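Local coordinates for protein peptidoglycan DD-endopeptidase ShyB (Vibrio cholerae, PDB 2GU1) that cleaves the peptide cross-links between peptidoglycan strands as a zinc-dependent DD-endopeptidase, probably making room for new glycans and cell wall expansion, at residues H42-M47 with A77-E82; E55-D60 with R66-M71; S72-A77 with K153-G158; V118-S123 with F148-K153; S122-N127 with G163-K168. All blocks are in the same frame, centred on the assembly; numbering follows the deposited sequence.

How the interactions relate
Interactions 1 and 2 lie in the LysM-like region, with centres about 10 Å apart: interaction 2 pairs two strands of a five-stranded antiparallel sheet, and interaction 1 packs a loop on strand 75-81 of that sheet. Along the chain, interaction 2 is nested inside the loop closed by interaction 1. Interactions 4 and 5, about 7 Å apart, lie in the Csd3 second-domain region; they share Ser-122 and Ser-123 at the start of helix 122-132, from which interaction 4 reaches strand 147-157 and interaction 5 reaches strand 160-173. Interaction 3 spans the two regions, sharing Ala-77 with interaction 1 and Lys-153 with interaction 4. None touches the zinc site; together they describe how two non-catalytic sheets are built and meet.

Interaction 1 (H42-M47 with A77-E82); sequences HLQLDM and AIYTRE
Leu-45 and Tyr-79 approach from opposite directions, the leucine from a short 3-10 segment in the loop after helix 29-38 and the tyrosine from strand 75-81, and they overlap at the phenol end of the ring. Leu-45 CD1 stands over one ring face, 4.1 Å from the centroid of Tyr-79 and 28° off its normal, which makes this a CH-pi contact. Its offset is toward the hydroxyl: Leu-45 CD1 is 3.7 Å from Tyr-79 CZ but 4.0 Å from both CE1 and CE2 of that ring, a symmetric placement over the phenol carbon. The branch carbon follows it, with Leu-45 CG 3.6 Å from Tyr-79 OH.

Gln-44 reaches the same oxygen through its aliphatic stem, CB lying 3.7 Å from Tyr-79 OH. Its amide plane is turned 64° from the ring, and the chain bends at chi2 so that NE2 is carried on to hydrogen-bond with Tyr-89 OH. The polar need of Tyr-79 OH is met elsewhere too, by Asp-39 OD1, while OD2 of the same carboxylate takes the backbone N-H of Leu-45; Asp-39 thus ties loop and ring together. On the strand side, the Tyr-79 CG lies anti to the carbonyl carbon (chi1 -60°), projecting the ring toward the loop, where Ile-35 and Val-38 of helix 29-38 also touch it.

Segment 42-47 belongs to the link between the second helix and second strand of the beta-alpha-alpha-beta order of a LysM-like fold, packed here on a later strand of the sheet.

Interaction 2 (E55-D60 with R66-M71); sequences ELMMDD and RLIYHM
Glu-55 and Ile-68 face each other as an antiparallel hydrogen-bonded pair, joined by two backbone bonds: Glu-55 N to Ile-68 O and Ile-68 N to Glu-55 O, each 2.8 Å. Two residues on, Met-57 and Arg-66 repeat the pattern less evenly, since Met-57 N reaches Arg-66 O at 2.7 Å while the return bond from Arg-66 N to Met-57 O is weak at 3.3 Å. Leu-56 and Leu-67 form the non-hydrogen-bonded pair between them, where Leu-67 CA makes a CA-H...O contact with Glu-55 O.

One side-chain hydrogen bond is added. His-70 NE2 donates to Glu-55 OE1 over 3.0 Å with an almost straight N-H...O angle of 175°, and the oxygen lies in the imidazole plane. Seen from the carboxylate, the donor comes from above, 41° out of the plane. The reach is set by Glu-55, whose CG is anti to the backbone N (chi1 -175°) and whose chain stays extended beyond it. Ile-68 CG2 lies over one face of the imidazole, toward its rim, and together with the NE2 bond this probably restricts the ring's rotation.

Apolar contacts divide between the two faces of the sheet. With Glu-55 and Ile-68, Met-57 shares one face, its CG 3.8 Å from Ile-68 CD1. On the other, Leu-56 and Leu-67 run side by side; Leu-56 CD2 and Leu-67 CD1 are 3.3 Å apart, closer than usual van der Waals contact.

The alternation is that of antiparallel strands; with 53-58 and 64-70 consecutive and joined by a short turn, it makes a beta hairpin of the LysM-like domain.

Interaction 3 (S72-A77 with K153-G158); sequences SIVEKA and KQQYLG
The type I beta turn of Ser-72 to Glu-75, which leads from strand 64-70 into strand 75-81 of the LysM-like region, presents Ile-73 and Val-74 to Leu-157 and Gln-155 of strand 147-157, in the Csd3 second-domain region: an interdomain contact. The turn is stiffened by an ST turn, in which Val-74 N donates to Ser-72 OG at 3.0 Å.

Leu-157 slides past both turn residues in the opposite direction. Its CB lies 3.8 Å from Ile-73 CD1 and 3.9 Å from Val-74 CG1, while its CD2 approaches the backbone, 3.4 Å from Ile-73 O. Leu-157 CG is anti to the backbone N (chi1 -179°), which extends the branch across the turn. Gln-155, equally extended, comes from the opposite direction to Val-74, and its CD lies 3.9 Å from Val-74 CG2. Thr-162, on the neighbouring strand 160-173, also touches Ile-73 and Val-74.

No hydrogen bond crosses between the two segments, so their direct attachment rests on van der Waals packing, mostly of aliphatic groups, with the amide end of Gln-155 and the Ile-73 carbonyl at its margins; this probably imposes less directional constraint than a polar network would.

Interaction 4 (V118-S123 with F148-K153); sequences VGLTSS and FDILVK
Leu-120 meets Ile-150 and Phe-148 from a short connection between two helices, and its side chain can be traced outward from the backbone. CB points toward strand 147-157, and CG, anti to the carbonyl carbon (chi1 -64°), makes no close contact of its own with the strand but holds the two methyls toward it. There the methyls part. Leu-120 CD1 takes the main contact, 4.0 Å from Ile-150 CG1, the two side chains crossing at a slant; the same methyl is 4.5 Å from Phe-148 CE1, approaching the ring neither squarely over the face nor at the edge. The other methyl leads toward Val-152, a looser approach in which Leu-120 CD2 is 4.6 Å from Val-152 CG2.

Leu-120 owes its position to the helix-to-helix turn. Gly-119 ends helix 111-117 in a Schellman motif with positive phi, and Thr-121 is the N-cap of helix 122-132: its side chain caps the backbone N of Gln-124, while Gln-124 OE1 accepts from Thr-121 N, a reciprocal capping box. Between those two signals Leu-120 is inserted against the five-stranded antiparallel sheet of the Csd3 second-domain region, with Ala-115 and Phe-103 among its other neighbours.

Val-118, just before the glycine, sends CG1 to the edge of the Phe-148 ring, near its plane, 4.3 Å from Phe-148 CE1. That ring also makes an edge-to-face contact with Phe-111, and strand 147-157 is covered beyond Leu-120 by helix 122-132, where Ile-128 touches Ile-150.

Interaction 5 (S122-N127 with G163-K168); sequences SSQVAN and GNSEIK
Ile-167 and Ser-165 project from strand 160-173 toward Gln-124 and Asn-127 of helix 122-132, a helix-on-sheet packing in the Csd3 second-domain region. The evidence is in the axes: the short segments of helix and strand approach to 10.1 Å and run in roughly the same direction, 26° apart. Within the helix, regular backbone bonds such as Asn-127 N to Ser-123 O put Gln-124 and Asn-127 nearly one turn apart on the side that faces the strand.

The apolar part centres on Ile-167. Its CG1 is anti to the carbonyl carbon (chi1 -55°), and the delta methyl is carried up between those two helix residues: Ile-167 CD1 lies 4.2 Å from Gln-124 CB and 3.9 Å from Gln-124 O. The side chain of Asn-127 comes from the opposite direction and lays its amide group against this methyl. Ile-167 also touches Ile-150 of the adjacent strand through its other branch, CG2.

The polar part is indirect. No hydrogen bond links the segments directly, and Gln-124 NE2 stays 3.8 Å from Ser-165 OG. The glutamine chain is extended; with OE1 already engaged by the N-cap residue Thr-121, NE2 points at the strand. One water bridges the remaining separation, accepting from Gln-124 NE2 at 3.1 Å and lying 2.8 Å from Ser-165 OG.

Interaction 1 (H42-M47 with A77-E82)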
# COMPACT_ATOMS: atom_id res chain seq x y z
N HIS A 42 9.58 -2.65 -6.34
CA HIS A 42 9.20 -2.22 -5.00
C HIS A 42 8.20 -1.08 -5.03
O HIS A 42 7.29 -1.03 -4.19
CB HIS A 42 10.46 -1.81 -4.25
CG HIS A 42 11.54 -2.84 -4.32
ND1 HIS A 42 11.52 -4.00 -3.56
CD2 HIS A 42 12.64 -2.93 -5.11
CE1 HIS A 42 12.56 -4.75 -3.89
NE2 HIS A 42 13.25 -4.12 -4.82
N LEU A 43 8.37 -0.18 -5.99
CA LEU A 43 7.53 0.99 -6.19
C LEU A 43 7.32 1.77 -4.89
O LEU A 43 6.19 2.13 -4.54
CB LEU A 43 6.18 0.58 -6.80
CG LEU A 43 6.23 -0.09 -8.18
CD1 LEU A 43 4.86 -0.59 -8.56
CD2 LEU A 43 6.76 0.88 -9.23
N GLN A 44 8.42 2.02 -4.19
CA GLN A 44 8.39 2.76 -2.93
C GLN A 44 8.47 4.27 -3.19
O GLN A 44 7.79 5.07 -2.56
CB GLN A 44 9.58 2.37 -2.06
CG GLN A 44 9.79 0.87 -1.85
CD GLN A 44 9.03 0.35 -0.66
OE1 GLN A 44 7.81 0.48 -0.57
NE2 GLN A 44 9.76 -0.26 0.27
N LEU A 45 9.31 4.65 -4.14
CA LEU A 45 9.53 6.06 -4.44
C LEU A 45 8.35 6.82 -5.05
O LEU A 45 8.30 8.05 -4.97
CB LEU A 45 10.78 6.20 -5.32
CG LEU A 45 12.04 5.75 -4.55
CD1 LEU A 45 13.21 5.57 -5.51
CD2 LEU A 45 12.37 6.77 -3.45
N ASP A 46 7.39 6.11 -5.63
CA ASP A 46 6.23 6.77 -6.22
C ASP A 46 5.28 7.29 -5.14
O ASP A 46 4.46 8.18 -5.39
CB ASP A 46 5.46 5.81 -7.12
CG ASP A 46 5.88 5.91 -8.57
OD1 ASP A 46 5.25 5.25 -9.40
OD2 ASP A 46 6.84 6.65 -8.88
N MET A 47 5.39 6.74 -3.94
CA MET A 47 4.51 7.15 -2.85
C MET A 47 5.13 8.11 -1.84
O MET A 47 4.65 8.18 -0.71
CB MET A 47 3.98 5.91 -2.12
CG MET A 47 5.04 5.11 -1.36
SD MET A 47 4.36 3.70 -0.43
CE MET A 47 4.53 2.38 -1.63
N ALA A 77 14.21 2.61 2.81
CA ALA A 77 14.58 1.89 1.60
C ALA A 77 15.96 2.42 1.22
O ALA A 77 16.15 3.63 1.10
CB ALA A 77 13.58 2.19 0.48
N ILE A 78 16.92 1.52 1.03
CA ILE A 78 18.28 1.91 0.70
C ILE A 78 18.66 1.52 -0.73
O ILE A 78 18.63 0.34 -1.09
CB ILE A 78 19.25 1.25 1.68
CG1 ILE A 78 18.81 1.58 3.11
CG2 ILE A 78 20.68 1.72 1.41
CD1 ILE A 78 19.48 0.74 4.18
N TYR A 79 19.01 2.52 -1.54
CA TYR A 79 19.39 2.31 -2.93
C TYR A 79 20.90 2.54 -3.06
O TYR A 79 21.38 3.68 -2.96
CB TYR A 79 18.61 3.27 -3.84
CG TYR A 79 17.10 3.09 -3.77
CD1 TYR A 79 16.42 2.32 -4.71
CD2 TYR A 79 16.35 3.66 -2.72
CE1 TYR A 79 15.03 2.11 -4.62
CE2 TYR A 79 14.97 3.45 -2.62
CZ TYR A 79 14.32 2.68 -3.57
OH TYR A 79 12.95 2.48 -3.48
N THR A 80 21.64 1.46 -3.29
CA THR A 80 23.10 1.54 -3.39
C THR A 80 23.66 1.33 -4.79
O THR A 80 23.27 0.39 -5.48
CB THR A 80 23.75 0.53 -2.44
OG1 THR A 80 23.30 0.78 -1.10
CG2 THR A 80 25.27 0.65 -2.48
N ARG A 81 24.58 2.20 -5.19
CA ARG A 81 25.21 2.09 -6.50
C ARG A 81 26.24 0.96 -6.50
O ARG A 81 27.04 0.83 -5.58
CB ARG A 81 25.88 3.40 -6.91
CG ARG A 81 26.61 3.31 -8.25
CD ARG A 81 26.88 4.67 -8.88
NE ARG A 81 27.71 5.53 -8.05
CZ ARG A 81 28.97 5.26 -7.71
NH1 ARG A 81 29.55 4.14 -8.11
NH2 ARG A 81 29.64 6.12 -6.95
N GLU A 82 26.20 0.14 -7.55
CA GLU A 82 27.10 -1.00 -7.70
C GLU A 82 28.25 -0.65 -8.66
O GLU A 82 28.15 0.32 -9.42
CB GLU A 82 26.33 -2.21 -8.23
CG GLU A 82 25.25 -2.76 -7.30
CD GLU A 82 25.82 -3.36 -6.02
OE1 GLU A 82 27.04 -3.61 -5.96
OE2 GLU A 82 25.03 -3.60 -5.08

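Interaction 2 (E55-D60 with R66-M71)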
# COMPACT_ATOMS: atom_id res chain seq x y z
N GLU A 55 17.85 10.96 1.74
CA GLU A 55 19.22 11.25 2.10
C GLU A 55 20.07 10.83 0.91
O GLU A 55 20.03 9.66 0.51
CB GLU A 55 19.59 10.45 3.36
CG GLU A 55 20.95 10.72 3.95
CD GLU A 55 21.08 10.16 5.36
OE1 GLU A 55 20.44 9.12 5.65
OE2 GLU A 55 21.83 10.74 6.17
N LEU A 56 20.78 11.78 0.30
CA LEU A 56 21.62 11.47 -0.86
C LEU A 56 23.09 11.47 -0.44
O LEU A 56 23.57 12.42 0.18
CB LEU A 56 21.44 12.50 -1.99
CG LEU A 56 20.08 13.01 -2.48
CD1 LEU A 56 20.15 13.20 -4.00
CD2 LEU A 56 18.96 12.07 -2.11
N MET A 57 23.81 10.40 -0.77
CA MET A 57 25.22 10.29 -0.45
C MET A 57 26.01 10.45 -1.75
O MET A 57 25.88 9.62 -2.66
CB MET A 57 25.53 8.92 0.16
CG MET A 57 24.52 8.47 1.20
SD MET A 57 24.55 9.45 2.70
CE MET A 57 24.46 8.13 3.95
N MET A 58 26.80 11.51 -1.84
CA MET A 58 27.60 11.78 -3.04
C MET A 58 29.06 11.40 -2.81
O MET A 58 29.58 11.55 -1.71
CB MET A 58 27.54 13.27 -3.40
CG MET A 58 26.18 13.92 -3.23
SD MET A 58 24.90 13.07 -4.15
CE MET A 58 25.18 13.72 -5.79
N ASP A 59 29.72 10.91 -3.87
CA ASP A 59 31.13 10.51 -3.77
C ASP A 59 32.08 11.68 -4.05
O ASP A 59 31.65 12.83 -4.14
CB ASP A 59 31.43 9.36 -4.73
CG ASP A 59 31.07 9.69 -6.17
OD1 ASP A 59 31.26 10.85 -6.59
OD2 ASP A 59 30.62 8.78 -6.90
N ASP A 60 33.37 11.36 -4.18
CA ASP A 60 34.40 12.37 -4.45
C ASP A 60 34.14 13.09 -5.77
O ASP A 60 34.55 14.23 -5.95
CB ASP A 60 35.78 11.72 -4.52
CG ASP A 60 36.14 10.99 -3.24
OD1 ASP A 60 35.50 9.96 -2.94
OD2 ASP A 60 37.07 11.44 -2.54
N ARG A 66 24.63 6.60 -3.10
CA ARG A 66 23.58 5.94 -2.32
C ARG A 66 22.45 6.89 -1.94
O ARG A 66 22.68 8.03 -1.55
CB ARG A 66 24.16 5.34 -1.05
CG ARG A 66 23.09 4.99 -0.04
CD ARG A 66 23.67 4.36 1.21
NE ARG A 66 24.12 3.00 0.96
CZ ARG A 66 24.68 2.22 1.87
NH1 ARG A 66 24.85 2.67 3.11
NH2 ARG A 66 25.05 0.98 1.56
N LEU A 67 21.23 6.38 -2.05
CA LEU A 67 20.01 7.11 -1.71
C LEU A 67 19.29 6.36 -0.60
O LEU A 67 19.08 5.14 -0.71
CB LEU A 67 19.08 7.22 -2.92
CG LEU A 67 17.63 7.62 -2.63
CD1 LEU A 67 17.57 9.08 -2.25
CD2 LEU A 67 16.75 7.35 -3.85
N ILE A 68 18.90 7.07 0.46
CA ILE A 68 18.16 6.45 1.55
C ILE A 68 16.81 7.16 1.64
O ILE A 68 16.75 8.39 1.83
CB ILE A 68 18.89 6.58 2.92
CG1 ILE A 68 20.28 5.94 2.86
CG2 ILE A 68 18.09 5.86 4.00
CD1 ILE A 68 21.29 6.78 2.12
N TYR A 69 15.74 6.40 1.48
CA TYR A 69 14.39 6.94 1.55
C TYR A 69 13.84 6.58 2.93
O TYR A 69 13.47 5.43 3.20
CB TYR A 69 13.53 6.36 0.42
CG TYR A 69 12.03 6.60 0.52
CD1 TYR A 69 11.50 7.71 1.19
CD2 TYR A 69 11.13 5.70 -0.07
CE1 TYR A 69 10.11 7.93 1.26
CE2 TYR A 69 9.75 5.91 -0.00
CZ TYR A 69 9.25 7.02 0.66
OH TYR A 69 7.89 7.21 0.73
N HIS A 70 13.82 7.57 3.82
CA HIS A 70 13.31 7.41 5.17
C HIS A 70 11.78 7.55 5.15
O HIS A 70 11.26 8.66 5.23
CB HIS A 70 13.92 8.46 6.10
CG HIS A 70 15.40 8.31 6.30
ND1 HIS A 70 15.94 7.38 7.17
CD2 HIS A 70 16.45 8.94 5.72
CE1 HIS A 70 17.26 7.44 7.11
NE2 HIS A 70 17.59 8.38 6.24
N MET A 71 11.08 6.42 5.04
CA MET A 71 9.62 6.43 5.02
C MET A 71 9.09 6.80 6.40
O MET A 71 8.03 7.41 6.53
CB MET A 71 9.09 5.05 4.61
CG MET A 71 9.31 4.76 3.14
SD MET A 71 9.39 3.00 2.73
CE MET A 71 11.15 2.74 2.84

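Interaction 3 (S72-A77 with K153-G158)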
# COMPACT_ATOMS: atom_id res chain seq x y z
N SER A 72 9.83 6.41 7.43
CA SER A 72 9.48 6.73 8.82
C SER A 72 10.75 6.55 9.62
O SER A 72 11.77 6.12 9.08
CB SER A 72 8.40 5.79 9.37
OG SER A 72 8.95 4.53 9.74
N ILE A 73 10.70 6.86 10.91
CA ILE A 73 11.89 6.71 11.74
C ILE A 73 12.22 5.23 12.02
O ILE A 73 13.26 4.93 12.60
CB ILE A 73 11.74 7.48 13.08
CG1 ILE A 73 10.51 7.00 13.85
CG2 ILE A 73 11.62 8.98 12.78
CD1 ILE A 73 10.23 7.83 15.10
N VAL A 74 11.34 4.33 11.60
CA VAL A 74 11.58 2.90 11.80
C VAL A 74 11.61 2.11 10.49
O VAL A 74 11.69 0.89 10.51
CB VAL A 74 10.51 2.27 12.74
CG1 VAL A 74 10.61 2.90 14.12
CG2 VAL A 74 9.11 2.46 12.17
N GLU A 75 11.55 2.81 9.36
CA GLU A 75 11.56 2.15 8.05
C GLU A 75 12.26 2.98 6.98
O GLU A 75 11.99 4.17 6.83
CB GLU A 75 10.12 1.86 7.61
CG GLU A 75 9.32 1.05 8.62
CD GLU A 75 7.88 0.82 8.20
OE1 GLU A 75 7.17 0.07 8.90
OE2 GLU A 75 7.46 1.38 7.16
N LYS A 76 13.15 2.33 6.23
CA LYS A 76 13.87 3.01 5.17
C LYS A 76 14.26 2.08 4.03
O LYS A 76 14.59 0.91 4.25
CB LYS A 76 15.13 3.68 5.74
CG LYS A 76 16.08 2.71 6.43
CD LYS A 76 17.25 3.44 7.07
CE LYS A 76 18.16 2.47 7.82
NZ LYS A 76 19.27 3.17 8.53
N ALA A 77 14.21 2.61 2.81
CA ALA A 77 14.58 1.89 1.60
C ALA A 77 15.96 2.42 1.22
O ALA A 77 16.15 3.63 1.10
CB ALA A 77 13.58 2.19 0.48
N LYS A 153 -3.54 0.61 18.15
CA LYS A 153 -2.17 0.27 18.49
C LYS A 153 -1.33 1.32 17.79
O LYS A 153 -1.49 1.54 16.59
CB LYS A 153 -1.80 -1.12 17.97
CG LYS A 153 -2.27 -2.27 18.84
CD LYS A 153 -1.66 -3.59 18.38
CE LYS A 153 -1.88 -4.68 19.43
NZ LYS A 153 -1.24 -4.33 20.73
N GLN A 154 -0.46 1.97 18.54
CA GLN A 154 0.41 3.00 17.98
C GLN A 154 1.86 2.59 18.13
O GLN A 154 2.29 2.21 19.22
CB GLN A 154 0.20 4.34 18.69
CG GLN A 154 -1.06 5.09 18.27
CD GLN A 154 -1.24 6.37 19.06
OE1 GLN A 154 -1.96 7.27 18.64
NE2 GLN A 154 -0.59 6.44 20.22
N GLN A 155 2.63 2.66 17.05
CA GLN A 155 4.03 2.29 17.11
C GLN A 155 4.88 3.49 17.49
O GLN A 155 4.68 4.60 16.99
CB GLN A 155 4.48 1.73 15.76
CG GLN A 155 5.94 1.30 15.71
CD GLN A 155 6.32 0.73 14.35
OE1 GLN A 155 5.90 1.25 13.32
NE2 GLN A 155 7.13 -0.33 14.35
N TYR A 156 5.80 3.25 18.42
CA TYR A 156 6.71 4.28 18.89
C TYR A 156 8.14 3.78 18.73
O TYR A 156 8.38 2.59 18.57
CB TYR A 156 6.47 4.59 20.37
CG TYR A 156 5.48 5.71 20.61
CD1 TYR A 156 4.15 5.60 20.21
CD2 TYR A 156 5.89 6.91 21.20
CE1 TYR A 156 3.24 6.64 20.40
CE2 TYR A 156 4.99 7.96 21.40
CZ TYR A 156 3.67 7.82 21.00
OH TYR A 156 2.78 8.85 21.20
N LEU A 157 9.08 4.71 18.76
CA LEU A 157 10.50 4.39 18.70
C LEU A 157 11.00 5.18 19.88
O LEU A 157 11.07 6.41 19.84
CB LEU A 157 11.14 4.91 17.42
CG LEU A 157 12.63 4.56 17.34
CD1 LEU A 157 12.81 3.05 17.45
CD2 LEU A 157 13.22 5.08 16.04
N GLY A 158 11.35 4.49 20.96
CA GLY A 158 11.79 5.19 22.14
C GLY A 158 10.60 6.04 22.58
O GLY A 158 9.52 5.51 22.82

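Interaction 4 (V118-S123 with F148-K153)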
# COMPACT_ATOMS: atom_id res chain seq x y z
N VAL A 118 -12.07 13.61 19.83
CA VAL A 118 -11.36 12.79 20.80
C VAL A 118 -9.98 12.32 20.32
O VAL A 118 -9.28 11.60 21.04
CB VAL A 118 -12.20 11.57 21.24
CG1 VAL A 118 -12.14 10.47 20.18
CG2 VAL A 118 -11.72 11.06 22.59
N GLY A 119 -9.59 12.69 19.10
CA GLY A 119 -8.28 12.29 18.63
C GLY A 119 -8.16 11.45 17.36
O GLY A 119 -7.09 11.36 16.77
N LEU A 120 -9.25 10.82 16.95
CA LEU A 120 -9.20 10.00 15.74
C LEU A 120 -9.06 10.88 14.50
O LEU A 120 -9.59 12.00 14.46
CB LEU A 120 -10.48 9.16 15.64
CG LEU A 120 -10.62 8.14 16.77
CD1 LEU A 120 -12.06 7.71 16.91
CD2 LEU A 120 -9.71 6.96 16.50
N THR A 121 -8.35 10.38 13.49
CA THR A 121 -8.16 11.13 12.25
C THR A 121 -9.30 10.86 11.28
O THR A 121 -10.15 9.99 11.52
CB THR A 121 -6.85 10.73 11.55
OG1 THR A 121 -6.94 9.38 11.08
CG2 THR A 121 -5.67 10.87 12.49
N SER A 122 -9.30 11.59 10.17
CA SER A 122 -10.33 11.43 9.15
C SER A 122 -10.27 10.02 8.57
O SER A 122 -11.31 9.38 8.38
CB SER A 122 -10.14 12.45 8.02
OG SER A 122 -10.35 13.77 8.47
N SER A 123 -9.06 9.55 8.28
CA SER A 123 -8.88 8.22 7.72
C SER A 123 -9.34 7.14 8.70
O SER A 123 -9.90 6.12 8.29
CB SER A 123 -7.41 7.99 7.33
OG SER A 123 -6.56 8.12 8.45
N PHE A 148 -19.00 5.22 22.07
CA PHE A 148 -18.11 4.32 21.34
C PHE A 148 -16.73 4.22 22.00
O PHE A 148 -16.32 5.11 22.74
CB PHE A 148 -17.94 4.83 19.90
CG PHE A 148 -17.35 6.21 19.81
CD1 PHE A 148 -15.97 6.42 19.88
CD2 PHE A 148 -18.19 7.33 19.71
CE1 PHE A 148 -15.44 7.70 19.85
CE2 PHE A 148 -17.66 8.62 19.69
CZ PHE A 148 -16.29 8.81 19.76
N ASP A 149 -16.02 3.13 21.71
CA ASP A 149 -14.67 2.90 22.24
C ASP A 149 -13.88 2.26 21.11
O ASP A 149 -14.28 1.22 20.59
CB ASP A 149 -14.72 1.93 23.43
CG ASP A 149 -15.48 2.50 24.62
OD1 ASP A 149 -15.00 3.48 25.22
OD2 ASP A 149 -16.56 1.97 24.96
N ILE A 150 -12.76 2.88 20.74
CA ILE A 150 -11.92 2.38 19.66
C ILE A 150 -10.54 2.03 20.21
O ILE A 150 -9.86 2.90 20.76
CB ILE A 150 -11.72 3.45 18.58
CG1 ILE A 150 -13.08 4.06 18.19
CG2 ILE A 150 -11.02 2.84 17.36
CD1 ILE A 150 -14.10 3.04 17.65
N LEU A 151 -10.12 0.78 20.07
CA LEU A 151 -8.78 0.39 20.55
C LEU A 151 -7.80 0.46 19.38
O LEU A 151 -7.96 -0.23 18.37
CB LEU A 151 -8.79 -1.03 21.12
CG LEU A 151 -7.41 -1.44 21.65
CD1 LEU A 151 -7.10 -0.63 22.89
CD2 LEU A 151 -7.37 -2.93 21.98
N VAL A 152 -6.78 1.32 19.52
CA VAL A 152 -5.77 1.49 18.49
C VAL A 152 -4.38 1.13 19.03
O VAL A 152 -4.08 1.31 20.21
CB VAL A 152 -5.74 2.96 17.99
CG1 VAL A 152 -4.64 3.17 16.96
CG2 VAL A 152 -7.09 3.34 17.41
N LYS A 153 -3.54 0.61 18.15
CA LYS A 153 -2.17 0.27 18.49
C LYS A 153 -1.33 1.32 17.79
O LYS A 153 -1.49 1.54 16.59
CB LYS A 153 -1.80 -1.12 17.97
CG LYS A 153 -2.27 -2.27 18.84
CD LYS A 153 -1.66 -3.59 18.38
CE LYS A 153 -1.88 -4.68 19.43
NZ LYS A 153 -1.24 -4.33 20.73

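Interaction 5 (S122-N127 with G163-K168)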
# COMPACT_ATOMS: atom_id res chain seq x y z
N SER A 122 -9.30 11.59 10.17
CA SER A 122 -10.33 11.43 9.15
C SER A 122 -10.27 10.02 8.57
O SER A 122 -11.31 9.38 8.38
CB SER A 122 -10.14 12.45 8.02
OG SER A 122 -10.35 13.77 8.47
N SER A 123 -9.06 9.55 8.28
CA SER A 123 -8.88 8.22 7.72
C SER A 123 -9.34 7.14 8.70
O SER A 123 -9.90 6.12 8.29
CB SER A 123 -7.41 7.99 7.33
OG SER A 123 -6.56 8.12 8.45
N GLN A 124 -9.09 7.35 9.98
CA GLN A 124 -9.51 6.38 10.99
C GLN A 124 -11.04 6.36 11.05
O GLN A 124 -11.64 5.29 11.15
CB GLN A 124 -8.92 6.72 12.36
CG GLN A 124 -7.41 6.50 12.41
CD GLN A 124 -6.77 6.87 13.74
OE1 GLN A 124 -6.96 7.98 14.25
NE2 GLN A 124 -6.00 5.95 14.31
N VAL A 125 -11.65 7.53 10.96
CA VAL A 125 -13.11 7.63 10.99
C VAL A 125 -13.68 6.93 9.76
O VAL A 125 -14.68 6.21 9.84
CB VAL A 125 -13.58 9.10 11.01
CG1 VAL A 125 -15.10 9.18 10.89
CG2 VAL A 125 -13.11 9.76 12.30
N ALA A 126 -13.03 7.14 8.61
CA ALA A 126 -13.47 6.52 7.37
C ALA A 126 -13.37 5.00 7.50
O ALA A 126 -14.30 4.27 7.14
CB ALA A 126 -12.61 7.00 6.22
N ASN A 127 -12.24 4.52 8.01
CA ASN A 127 -12.04 3.08 8.19
C ASN A 127 -13.15 2.52 9.08
O ASN A 127 -13.74 1.48 8.78
CB ASN A 127 -10.66 2.81 8.81
CG ASN A 127 -10.34 1.32 8.93
OD1 ASN A 127 -10.94 0.49 8.25
ND2 ASN A 127 -9.38 0.98 9.79
N GLY A 163 4.15 7.39 13.83
CA GLY A 163 3.07 7.78 12.94
C GLY A 163 2.32 6.55 12.44
O GLY A 163 1.24 6.66 11.85
N ASN A 164 2.89 5.38 12.69
CA ASN A 164 2.28 4.13 12.28
C ASN A 164 1.26 3.72 13.34
O ASN A 164 1.55 3.79 14.53
CB ASN A 164 3.35 3.04 12.13
CG ASN A 164 4.26 3.26 10.93
OD1 ASN A 164 5.39 2.77 10.89
ND2 ASN A 164 3.77 4.00 9.94
N SER A 165 0.07 3.31 12.90
CA SER A 165 -0.98 2.89 13.84
C SER A 165 -1.95 1.94 13.15
O SER A 165 -2.00 1.87 11.93
CB SER A 165 -1.77 4.10 14.33
OG SER A 165 -2.55 4.63 13.27
N GLU A 166 -2.73 1.23 13.96
CA GLU A 166 -3.71 0.28 13.44
C GLU A 166 -4.86 0.10 14.43
O GLU A 166 -4.63 -0.09 15.63
CB GLU A 166 -3.05 -1.07 13.15
CG GLU A 166 -3.96 -2.04 12.38
CD GLU A 166 -3.25 -3.31 11.96
OE1 GLU A 166 -3.15 -4.25 12.78
OE2 GLU A 166 -2.78 -3.36 10.80
N ILE A 167 -6.08 0.18 13.92
CA ILE A 167 -7.26 -0.01 14.76
C ILE A 167 -7.42 -1.51 14.96
O ILE A 167 -7.41 -2.27 13.99
CB ILE A 167 -8.53 0.53 14.06
CG1 ILE A 167 -8.32 2.00 13.68
CG2 ILE A 167 -9.74 0.33 14.95
CD1 ILE A 167 -9.57 2.68 13.09
N LYS A 168 -7.58 -1.93 16.21
CA LYS A 168 -7.70 -3.34 16.52
C LYS A 168 -9.11 -3.76 16.93
O LYS A 168 -9.51 -4.90 16.71
CB LYS A 168 -6.72 -3.73 17.64
CG LYS A 168 -5.27 -3.34 17.34
CD LYS A 168 -4.90 -3.57 15.87
CE LYS A 168 -3.92 -4.73 15.67
NZ LYS A 168 -4.45 -6.04 16.14
O HOH W 1 -4.99 3.34 12.92